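Local coordinates for uncharacterized protein (Sus scrofa, PDB 5BNF), which is porcine CD38, a disulfide-bonded member of the ADP-ribosyl cyclase family whose chain joins a largely helical part to a parallel beta sheet, at residues E12-R17 and K36-F41; K48-A53 and S124-R129; F95-T100 and K145-N150; L109-K114 and V138-L143. All coordinates share one frame; numbering follows the deposited sequence.

Contact 1 comes first along the chain and is closed before the others open. It pairs helix 10-25 with helix 34-45. Contacts 2 and 3 interleave, as do contacts 2 and 4, while contact 4 is nested inside the loop closed by contact 3. Contacts 3 and 4 share helix 135-149, with centres about 16 Å apart, and meet where Leu-97 packs on Leu-143. Contacts 2 and 4 are the nearest pair, their centres about 9 Å apart, joined by the Cys-112 to Cys-125 disulfide. Phe-41 of contact 1 rests on Trp-111 of contact 4, so contact 4 links helices 10-25 and 34-45 and the disulfide-bonded loops to helix 135-149, which runs on toward the sheet.

Contact 1 (E12-R17 and K36-F41); sequences EIILRR and KIKKAF
The ring of Phe-41 receives the end of Ile-14 obliquely, with CD1 of Ile-14 3.9 Å from CD2 of Phe-41. Three aromatic rings also surround it: Phe-10 and Trp-111 meet it edge to face, and Phe-139 at a shallow tilt. Ile-14 gets its delta carbon there by placing CG1 between its own backbone N and carbonyl carbon (chi1 62°) and then running straight out along CG1-CD1. The same methyl reaches the neighbouring turn of helix 34-45, where Ile-14 CD1 sits 4.0 Å from Lys-38 CA and equally far from Lys-38 CG.

One residue further on, Leu-15 and Lys-38 pass across each other at a slant. Lys-38 swings its CG anti to the backbone N (chi1 161°) and continues extended, so that its methylene chain lies against the leucine branch. Leu-15 CG and Lys-38 CD come to 3.4 Å, tighter than usual for two carbons. Since the leucine torsions are themselves unusual, that closeness deserves some caution.

The helix segments 12-17 and 36-41 run roughly antiparallel, their axes 9.4 Å apart at closest approach and their directions 144° apart. Leu-15 and Lys-38 mark the register, with CA atoms 6.0 Å apart. Arg-17, on helix 10-25 too, uses NH1 to bond Ile-105 O and Asp-107 O. No hydrogen bond or salt bridge crosses between the two segments: the pairing rests on dispersion and apolar burial, with Lys-38 contributing its hydrocarbon chain and not its charge.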
# COMPACT_ATOMS: atom_id res chain seq x y z
N GLU A 12 2.17 4.91 20.87
CA GLU A 12 3.56 4.62 21.18
C GLU A 12 4.22 3.88 20.03
O GLU A 12 5.36 4.18 19.65
CB GLU A 12 3.62 3.76 22.43
CG GLU A 12 2.49 4.03 23.39
CD GLU A 12 2.38 2.97 24.46
OE1 GLU A 12 1.38 2.97 25.21
OE2 GLU A 12 3.30 2.13 24.55
N ILE A 13 3.50 2.91 19.47
CA ILE A 13 4.01 2.11 18.38
C ILE A 13 4.42 2.91 17.15
O ILE A 13 5.54 2.77 16.66
CB ILE A 13 3.00 1.03 17.97
CG1 ILE A 13 2.82 0.04 19.12
CG2 ILE A 13 3.45 0.33 16.69
CD1 ILE A 13 1.93 -1.16 18.79
N ILE A 14 3.52 3.76 16.65
CA ILE A 14 3.85 4.54 15.47
C ILE A 14 4.93 5.57 15.75
O ILE A 14 5.68 5.96 14.85
CB ILE A 14 2.62 5.26 14.87
CG1 ILE A 14 2.04 6.26 15.87
CG2 ILE A 14 1.57 4.24 14.46
CD1 ILE A 14 0.90 7.10 15.29
N LEU A 15 5.02 6.03 17.00
CA LEU A 15 6.05 7.00 17.35
C LEU A 15 7.40 6.32 17.24
O LEU A 15 8.32 6.84 16.61
CB LEU A 15 5.86 7.53 18.78
CG LEU A 15 5.88 9.05 18.97
CD1 LEU A 15 6.52 9.36 20.32
CD2 LEU A 15 6.67 9.74 17.85
N ARG A 16 7.52 5.15 17.86
CA ARG A 16 8.76 4.39 17.82
C ARG A 16 9.16 4.10 16.38
O ARG A 16 10.23 4.51 15.92
CB ARG A 16 8.59 3.05 18.55
CG ARG A 16 9.71 2.08 18.26
CD ARG A 16 9.22 0.64 18.22
NE ARG A 16 9.66 -0.14 19.37
CZ ARG A 16 8.83 -0.76 20.21
NH1 ARG A 16 7.52 -0.69 20.02
NH2 ARG A 16 9.32 -1.47 21.22
N ARG A 17 8.29 3.38 15.68
CA ARG A 17 8.53 3.01 14.29
C ARG A 17 9.03 4.17 13.47
O ARG A 17 10.04 4.05 12.77
CB ARG A 17 7.25 2.45 13.66
CG ARG A 17 6.83 1.08 14.20
CD ARG A 17 5.76 0.44 13.33
NE ARG A 17 5.41 -0.89 13.80
CZ ARG A 17 4.51 -1.67 13.21
NH1 ARG A 17 3.87 -1.24 12.13
NH2 ARG A 17 4.24 -2.86 13.71
N LYS A 36 5.45 15.09 15.18
CA LYS A 36 4.56 15.85 14.32
C LYS A 36 3.70 14.88 13.53
O LYS A 36 2.49 15.06 13.39
CB LYS A 36 5.37 16.71 13.36
CG LYS A 36 4.99 18.18 13.33
CD LYS A 36 6.24 19.06 13.42
CE LYS A 36 7.21 18.76 12.28
NZ LYS A 36 8.48 19.53 12.44
N ILE A 37 4.35 13.84 13.00
CA ILE A 37 3.67 12.82 12.21
C ILE A 37 2.61 12.13 13.06
O ILE A 37 1.44 12.07 12.67
CB ILE A 37 4.68 11.76 11.69
CG1 ILE A 37 5.70 12.40 10.75
CG2 ILE A 37 3.93 10.66 10.95
CD1 ILE A 37 5.12 12.87 9.42
N LYS A 38 3.02 11.60 14.21
CA LYS A 38 2.11 10.90 15.12
C LYS A 38 0.88 11.73 15.44
O LYS A 38 -0.23 11.19 15.54
CB LYS A 38 2.85 10.56 16.41
CG LYS A 38 1.92 10.25 17.58
CD LYS A 38 2.68 10.25 18.90
CE LYS A 38 1.75 10.56 20.06
NZ LYS A 38 2.50 10.70 21.35
N LYS A 39 1.07 13.03 15.61
CA LYS A 39 -0.02 13.93 15.91
C LYS A 39 -1.01 13.96 14.75
O LYS A 39 -2.22 13.88 14.95
CB LYS A 39 0.51 15.34 16.16
CG LYS A 39 -0.56 16.35 16.54
CD LYS A 39 -1.18 16.01 17.88
CE LYS A 39 -2.27 17.00 18.25
NZ LYS A 39 -2.96 16.59 19.50
N ALA A 40 -0.48 14.08 13.54
CA ALA A 40 -1.30 14.12 12.34
C ALA A 40 -2.08 12.82 12.12
O ALA A 40 -3.27 12.84 11.79
CB ALA A 40 -0.42 14.39 11.15
N PHE A 41 -1.40 11.70 12.30
CA PHE A 41 -2.01 10.40 12.13
C PHE A 41 -3.23 10.36 13.05
O PHE A 41 -4.37 10.22 12.59
CB PHE A 41 -1.03 9.30 12.54
CG PHE A 41 -1.22 7.99 11.82
CD1 PHE A 41 -2.49 7.57 11.42
CD2 PHE A 41 -0.13 7.18 11.55
CE1 PHE A 41 -2.66 6.34 10.77
CE2 PHE A 41 -0.29 5.95 10.90
CZ PHE A 41 -1.56 5.54 10.51

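Contact 2 (K48-A53 and S124-R129)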
# COMPACT_ATOMS: atom_id res chain seq x y z
N LYS A 48 -13.69 10.60 15.88
CA LYS A 48 -14.49 10.75 14.67
C LYS A 48 -15.28 9.46 14.41
O LYS A 48 -14.90 8.38 14.84
CB LYS A 48 -13.61 11.05 13.47
CG LYS A 48 -12.88 12.38 13.53
CD LYS A 48 -12.02 12.57 12.29
CE LYS A 48 -11.31 13.92 12.30
NZ LYS A 48 -10.30 14.05 11.21
N ASP A 49 -16.40 9.61 13.70
CA ASP A 49 -17.23 8.47 13.35
C ASP A 49 -16.32 7.55 12.54
O ASP A 49 -15.82 7.94 11.49
CB ASP A 49 -18.41 8.94 12.50
CG ASP A 49 -19.40 7.84 12.21
OD1 ASP A 49 -18.99 6.80 11.64
OD2 ASP A 49 -20.59 8.01 12.54
N PRO A 50 -16.12 6.30 13.00
CA PRO A 50 -15.25 5.36 12.28
C PRO A 50 -15.68 4.97 10.87
O PRO A 50 -14.98 4.21 10.21
CB PRO A 50 -15.17 4.17 13.23
CG PRO A 50 -16.53 4.18 13.87
CD PRO A 50 -16.75 5.65 14.16
N CYS A 51 -16.81 5.49 10.39
CA CYS A 51 -17.27 5.18 9.03
C CYS A 51 -17.38 6.43 8.16
O CYS A 51 -17.94 6.39 7.07
CB CYS A 51 -18.63 4.44 9.05
SG CYS A 51 -18.57 2.64 9.41
N SER A 52 -16.82 7.53 8.64
CA SER A 52 -16.87 8.81 7.93
C SER A 52 -15.51 9.22 7.37
O SER A 52 -15.32 10.38 7.00
CB SER A 52 -17.32 9.89 8.89
OG SER A 52 -16.34 10.07 9.90
N ALA A 53 -14.56 8.29 7.30
CA ALA A 53 -13.23 8.61 6.80
C ALA A 53 -13.21 9.05 5.35
O ALA A 53 -13.86 8.46 4.49
CB ALA A 53 -12.29 7.42 7.00
N SER A 124 -13.44 -2.73 18.76
CA SER A 124 -13.58 -3.16 17.38
C SER A 124 -13.60 -1.97 16.44
O SER A 124 -13.87 -0.85 16.85
CB SER A 124 -14.88 -3.96 17.19
OG SER A 124 -16.02 -3.13 17.36
N CYS A 125 -13.31 -2.22 15.18
CA CYS A 125 -13.30 -1.19 14.16
C CYS A 125 -14.00 -1.73 12.93
O CYS A 125 -13.90 -2.92 12.64
CB CYS A 125 -11.87 -0.82 13.78
SG CYS A 125 -10.89 0.03 15.06
N PRO A 126 -14.72 -0.88 12.20
CA PRO A 126 -15.40 -1.39 11.01
C PRO A 126 -14.37 -1.74 9.95
O PRO A 126 -13.43 -0.98 9.74
CB PRO A 126 -16.29 -0.21 10.59
CG PRO A 126 -15.49 0.99 11.02
CD PRO A 126 -14.94 0.57 12.37
N ASP A 127 -14.52 -2.90 9.31
CA ASP A 127 -13.58 -3.29 8.25
C ASP A 127 -14.21 -2.88 6.93
O ASP A 127 -15.31 -2.36 6.91
CB ASP A 127 -13.26 -4.79 8.29
CG ASP A 127 -14.48 -5.66 8.02
OD1 ASP A 127 -15.51 -5.15 7.55
OD2 ASP A 127 -14.38 -6.88 8.26
N ARG A 128 -13.52 -3.13 5.82
CA ARG A 128 -14.02 -2.71 4.52
C ARG A 128 -15.46 -3.14 4.21
O ARG A 128 -16.20 -2.39 3.60
CB ARG A 128 -13.08 -3.17 3.40
CG ARG A 128 -13.37 -2.50 2.06
CD ARG A 128 -12.17 -2.49 1.10
NE ARG A 128 -11.92 -3.78 0.46
CZ ARG A 128 -11.14 -4.74 0.96
NH1 ARG A 128 -10.53 -4.56 2.12
NH2 ARG A 128 -10.97 -5.87 0.29
N ARG A 129 -15.84 -4.35 4.64
CA ARG A 129 -17.18 -4.86 4.40
C ARG A 129 -18.21 -4.23 5.33
O ARG A 129 -19.41 -4.26 5.02
CB ARG A 129 -17.20 -6.37 4.54
CG ARG A 129 -16.45 -7.06 3.41
CD ARG A 129 -16.27 -8.54 3.68
NE ARG A 129 -17.55 -9.24 3.73
CZ ARG A 129 -17.65 -10.55 3.89
NH1 ARG A 129 -16.56 -11.28 4.03
NH2 ARG A 129 -18.84 -11.13 3.90
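Two prolines and a disulfide sulfur carry this contact, with no hydrogen bond between the segments. The ring of Pro-126 takes a carbonyl oxygen and a sulfur on one carbon: its CG lies 3.4 Å from Pro-50 O and 3.8 Å from Cys-51 SG. Beside that, Pro-126 CD approaches Pro-50 CB at 3.7 Å, so the two pyrrolidine rings touch along their rims. Pro-126 CB also lies 3.8 Å from the Cys-51 sulfur, which therefore rests against two adjacent ring carbons. Cys-51 brings the sulfur round by setting SG anti to its carbonyl carbon (chi1 -80°), and there it bonds on to Cys-131, itself in touch with Pro-126.

The Pro-50 side is held in shape by a type I beta turn from Asp-49 to Ser-52. Asp-49 grips it twice. Its OD1 accepts from Cys-51 N at 2.8 Å through the anti lone pair, making an Asx turn. Its carbonyl oxygen takes both the Ser-52 N-H and the Ser-52 hydroxyl, the latter with OG 2.7 Å from Asp-49 O. These bonds shape the turn backbone that presents Pro-50 O, while the disulfide to Cys-131 holds the sulfur. Trp-1, the first residue of the chain, packs on both Cys-51 and Pro-126.

The turn lies between helix 34-45 and helix 59-64, and Lys-48 sends its NZ back to Ala-44 O near the end of the former. The Pro-126 loop runs on into helix 135-149, whose first turn accepts the side chain of Ala-53 on Phe-135 and Val-138.

Contact 3 (F95-T100 and K145-N150)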
# COMPACT_ATOMS: atom_id res chain seq x y z
N PHE A 95 11.95 -0.46 -2.97
CA PHE A 95 10.78 -0.00 -2.25
C PHE A 95 9.40 -0.57 -2.56
O PHE A 95 8.88 -0.37 -3.66
CB PHE A 95 10.68 1.52 -2.35
CG PHE A 95 11.85 2.25 -1.74
CD1 PHE A 95 11.77 2.77 -0.46
CD2 PHE A 95 13.03 2.40 -2.46
CE1 PHE A 95 12.86 3.44 0.11
CE2 PHE A 95 14.12 3.06 -1.90
CZ PHE A 95 14.04 3.59 -0.62
N THR A 96 8.81 -1.26 -1.59
CA THR A 96 7.45 -1.77 -1.73
C THR A 96 6.69 -0.78 -0.84
O THR A 96 7.31 -0.06 -0.07
CB THR A 96 7.31 -3.19 -1.16
OG1 THR A 96 7.64 -3.20 0.24
CG2 THR A 96 8.21 -4.14 -1.90
N LEU A 97 5.37 -0.72 -0.93
CA LEU A 97 4.63 0.25 -0.11
C LEU A 97 5.01 0.19 1.37
O LEU A 97 5.13 1.22 2.03
CB LEU A 97 3.11 0.06 -0.28
CG LEU A 97 2.21 1.08 0.42
CD1 LEU A 97 2.68 2.50 0.13
CD2 LEU A 97 0.78 0.90 -0.05
N GLU A 98 5.21 -1.01 1.90
CA GLU A 98 5.56 -1.17 3.31
C GLU A 98 6.98 -0.73 3.67
O GLU A 98 7.34 -0.71 4.85
CB GLU A 98 5.37 -2.63 3.75
CG GLU A 98 3.96 -3.17 3.58
CD GLU A 98 3.55 -3.25 2.13
OE1 GLU A 98 4.30 -3.86 1.34
OE2 GLU A 98 2.48 -2.72 1.78
N ASN A 99 7.80 -0.40 2.68
CA ASN A 99 9.16 0.04 2.97
C ASN A 99 9.28 1.56 3.00
O ASN A 99 10.34 2.10 3.29
CB ASN A 99 10.15 -0.55 1.95
CG ASN A 99 10.22 -2.06 2.01
OD1 ASN A 99 10.36 -2.64 3.09
ND2 ASN A 99 10.15 -2.70 0.85
N THR A 100 8.18 2.25 2.71
CA THR A 100 8.18 3.70 2.74
C THR A 100 7.89 4.10 4.18
O THR A 100 7.44 3.28 4.97
CB THR A 100 7.08 4.29 1.85
OG1 THR A 100 5.79 3.89 2.35
CG2 THR A 100 7.24 3.80 0.43
N LYS A 145 -2.37 4.76 -3.81
CA LYS A 145 -2.59 5.68 -4.91
C LYS A 145 -1.39 6.61 -5.07
O LYS A 145 -0.89 6.80 -6.17
CB LYS A 145 -3.85 6.50 -4.68
CG LYS A 145 -4.09 7.54 -5.76
CD LYS A 145 -5.44 7.34 -6.41
CE LYS A 145 -6.26 8.62 -6.36
NZ LYS A 145 -6.56 9.05 -4.96
N ARG A 146 -0.95 7.20 -3.97
CA ARG A 146 0.20 8.12 -4.00
C ARG A 146 1.45 7.39 -4.46
O ARG A 146 2.18 7.89 -5.32
CB ARG A 146 0.46 8.71 -2.61
CG ARG A 146 -0.52 9.78 -2.16
CD ARG A 146 -0.38 11.05 -2.98
NE ARG A 146 -1.53 11.27 -3.85
CZ ARG A 146 -2.64 11.89 -3.47
NH1 ARG A 146 -3.64 12.04 -4.34
NH2 ARG A 146 -2.76 12.36 -2.24
N PHE A 147 1.70 6.22 -3.89
CA PHE A 147 2.87 5.41 -4.22
C PHE A 147 2.93 5.14 -5.72
O PHE A 147 4.00 5.19 -6.32
CB PHE A 147 2.81 4.08 -3.44
CG PHE A 147 4.08 3.27 -3.50
CD1 PHE A 147 5.27 3.76 -2.98
CD2 PHE A 147 4.07 1.97 -4.02
CE1 PHE A 147 6.44 2.99 -2.98
CE2 PHE A 147 5.23 1.19 -4.02
CZ PHE A 147 6.41 1.70 -3.49
N ALA A 148 1.79 4.88 -6.34
CA ALA A 148 1.74 4.60 -7.77
C ALA A 148 1.94 5.85 -8.60
O ALA A 148 2.60 5.82 -9.64
CB ALA A 148 0.41 3.95 -8.12
N GLU A 149 1.38 6.97 -8.14
CA GLU A 149 1.51 8.23 -8.85
C GLU A 149 2.95 8.75 -8.87
O GLU A 149 3.36 9.39 -9.83
CB GLU A 149 0.58 9.27 -8.22
CG GLU A 149 -0.89 8.90 -8.25
CD GLU A 149 -1.79 9.98 -7.65
OE1 GLU A 149 -1.48 10.48 -6.55
OE2 GLU A 149 -2.81 10.35 -8.27
N ASN A 150 3.72 8.46 -7.82
CA ASN A 150 5.10 8.92 -7.73
C ASN A 150 6.11 7.93 -8.32
O ASN A 150 7.32 8.12 -8.18
CB ASN A 150 5.49 9.19 -6.27
CG ASN A 150 4.64 10.26 -5.63
OD1 ASN A 150 4.40 11.32 -6.21
ND2 ASN A 150 4.21 10.01 -4.40
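Phe-147, near the C-terminal end of helix 135-149, is plugged into the bend of residues 95-100 in a buried packing contact; the centre of the contact lies about 6 Å from the centre of the chain. Its ring reaches out because CG stands anti to the backbone N (chi1 -169°). Leu-97 covers one face: its CA sits over the ring, 4.1 Å from the centroid and 13° off the normal, a CH-pi contact. The leucine side chain slides past the aromatic one in the opposite direction, bringing Leu-97 CD1 to 3.9 Å from Phe-147 CB. At the edge, in the ring plane, Phe-95 O comes to 3.2 Å from Phe-147 CZ, where the slightly positive C-H rim probably suits a carbonyl oxygen. Thr-100 adds its methyl at a slant, CG2 lying 3.6 Å from Phe-147 CE1, and Phe-76 of strand 75-77 meets the ring nearly perpendicular.

Two hydrogen bonds to Leu-97 O close the bend. Both donors come from Thr-100, the backbone N and the hydroxyl OG1, the latter at 2.8 Å and in the carbonyl plane. Separately, within the helix, Arg-146 and Glu-149 form a salt bridge, Arg-146 NE to Glu-149 OE1 at 2.8 Å, nearly straight at 174° and in the guanidinium plane.

The hydroxyl of Thr-100 also accepts from Gly-103 N, leaving the methyl to face the aromatic ring. This is the N-cap of helix 101-106, entered directly from a 3-10 turn at residues 97-99.

Contact 4 (L109-K114 and V138-L143)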
# COMPACT_ATOMS: atom_id res chain seq x y z
N LEU A 109 -1.03 -2.57 11.60
CA LEU A 109 -1.79 -1.98 12.69
C LEU A 109 -3.28 -1.80 12.39
O LEU A 109 -3.71 -1.86 11.24
CB LEU A 109 -1.16 -0.64 13.06
CG LEU A 109 0.10 -0.61 13.93
CD1 LEU A 109 1.09 -1.68 13.52
CD2 LEU A 109 0.72 0.77 13.82
N SER A 110 -4.06 -1.59 13.45
CA SER A 110 -5.50 -1.36 13.34
C SER A 110 -5.86 -0.11 14.14
O SER A 110 -5.41 0.06 15.27
CB SER A 110 -6.28 -2.55 13.90
OG SER A 110 -6.36 -3.59 12.94
N TRP A 111 -6.69 0.75 13.56
CA TRP A 111 -7.07 1.97 14.26
C TRP A 111 -8.43 2.54 13.84
O TRP A 111 -8.88 2.36 12.71
CB TRP A 111 -5.98 3.03 14.08
CG TRP A 111 -5.82 3.55 12.67
CD1 TRP A 111 -6.47 4.61 12.11
CD2 TRP A 111 -4.97 3.02 11.64
NE1 TRP A 111 -6.07 4.78 10.81
CE2 TRP A 111 -5.16 3.81 10.49
CE3 TRP A 111 -4.07 1.95 11.58
CZ2 TRP A 111 -4.48 3.58 9.30
CZ3 TRP A 111 -3.39 1.71 10.39
CH2 TRP A 111 -3.60 2.52 9.26
N CYS A 112 -9.07 3.22 14.79
CA CYS A 112 -10.35 3.87 14.57
C CYS A 112 -10.74 4.61 15.83
O CYS A 112 -10.44 4.17 16.95
CB CYS A 112 -11.44 2.88 14.18
SG CYS A 112 -11.98 1.70 15.45
N GLY A 113 -11.38 5.75 15.65
CA GLY A 113 -11.79 6.54 16.78
C GLY A 113 -13.23 6.29 17.15
O GLY A 113 -13.81 5.26 16.81
N LYS A 114 -13.81 7.26 17.86
CA LYS A 114 -15.18 7.17 18.31
C LYS A 114 -15.68 8.56 18.69
O LYS A 114 -14.98 9.30 19.39
CB LYS A 114 -15.23 6.23 19.51
CG LYS A 114 -16.58 6.08 20.17
CD LYS A 114 -16.47 5.07 21.30
CE LYS A 114 -17.76 4.93 22.08
NZ LYS A 114 -17.62 3.91 23.15
N VAL A 138 -9.15 3.61 3.99
CA VAL A 138 -8.93 4.86 3.29
C VAL A 138 -7.45 5.20 3.30
O VAL A 138 -6.89 5.63 2.30
CB VAL A 138 -9.72 6.00 3.90
CG1 VAL A 138 -9.21 7.33 3.40
CG2 VAL A 138 -11.20 5.83 3.52
N PHE A 139 -6.83 4.98 4.44
CA PHE A 139 -5.41 5.23 4.58
C PHE A 139 -4.66 4.43 3.51
O PHE A 139 -4.06 4.99 2.60
CB PHE A 139 -4.93 4.81 5.95
CG PHE A 139 -3.45 4.85 6.10
CD1 PHE A 139 -2.80 6.07 6.22
CD2 PHE A 139 -2.70 3.69 6.06
CE1 PHE A 139 -1.40 6.12 6.30
CE2 PHE A 139 -1.31 3.73 6.14
CZ PHE A 139 -0.66 4.95 6.26
N TRP A 140 -4.70 3.11 3.65
CA TRP A 140 -4.01 2.23 2.72
C TRP A 140 -4.37 2.47 1.26
O TRP A 140 -3.52 2.35 0.38
CB TRP A 140 -4.27 0.78 3.11
CG TRP A 140 -3.57 0.40 4.37
CD1 TRP A 140 -4.14 0.12 5.57
CD2 TRP A 140 -2.16 0.29 4.57
NE1 TRP A 140 -3.18 -0.17 6.50
CE2 TRP A 140 -1.95 -0.08 5.91
CE3 TRP A 140 -1.05 0.45 3.73
CZ2 TRP A 140 -0.68 -0.28 6.45
CZ3 TRP A 140 0.22 0.25 4.26
CH2 TRP A 140 0.39 -0.11 5.61
N ASN A 141 -5.63 2.82 1.01
CA ASN A 141 -6.08 3.09 -0.35
C ASN A 141 -5.39 4.33 -0.89
O ASN A 141 -4.98 4.36 -2.05
CB ASN A 141 -7.58 3.32 -0.36
CG ASN A 141 -8.29 2.48 -1.38
OD1 ASN A 141 -8.13 2.68 -2.59
ND2 ASN A 141 -9.06 1.51 -0.90
N LEU A 142 -5.25 5.35 -0.05
CA LEU A 142 -4.60 6.59 -0.45
C LEU A 142 -3.08 6.43 -0.59
O LEU A 142 -2.48 6.95 -1.52
CB LEU A 142 -4.91 7.68 0.58
CG LEU A 142 -4.20 9.02 0.41
CD1 LEU A 142 -4.47 9.58 -1.00
CD2 LEU A 142 -4.69 9.99 1.48
N LEU A 143 -2.47 5.70 0.34
CA LEU A 143 -1.04 5.48 0.32
C LEU A 143 -0.65 4.81 -0.99
O LEU A 143 0.31 5.20 -1.65
CB LEU A 143 -0.62 4.60 1.50
CG LEU A 143 0.86 4.75 1.86
CD1 LEU A 143 1.16 6.23 2.09
CD2 LEU A 143 1.20 3.92 3.10
O HOH W 1 -3.22 -1.98 8.26
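Trp-111 drives the rim of its six-membered ring against Phe-139. CH2 of Trp-111 comes to 3.5 Å from Phe-139 CD2, and Trp-111 CZ2 lies 3.6 Å from both Phe-139 CG and Phe-139 CB. It is an offset edge-to-face pair, the indole edge toward the phenyl face, with centroids 5.3 Å apart and planes at 77°. Trp-140 joins from the next position of the helix: its NE1 lies 3.9 Å from Trp-111 CH2, the two indoles meeting obliquely. Phe-139 and Trp-140 also touch each other, Phe-139 CE2 standing 3.8 Å above the Trp-140 ring plane, over its centre, while Trp-140 CD1 comes to the edge of the phenyl ring.

Trp-111, Phe-139 and Trp-140 thus form an aromatic cluster joining the extended loop after helix 101-106 to helix 135-149. With CG anti to its backbone N (chi1 172°), Phe-139 carries its ring off the helix, and the face meets the rim of Trp-111.

Further out, Tyr-58 serves both partners: its hydroxyl is hydrogen-bonded to Trp-111 NE1, satisfying that buried polar atom, and its ring meets Phe-139 edge to face. Phe-10 and Phe-45 add rings around Trp-111, and Ala-106 packs on all three aromatics. A water that donates to Leu-109 O at 3.0 Å also approaches Trp-140 NE1, a weak and suspiciously short bond best treated as doubtful. Leu-109 itself is held against helix 10-25 by Phe-10, Ile-13 and Ile-14.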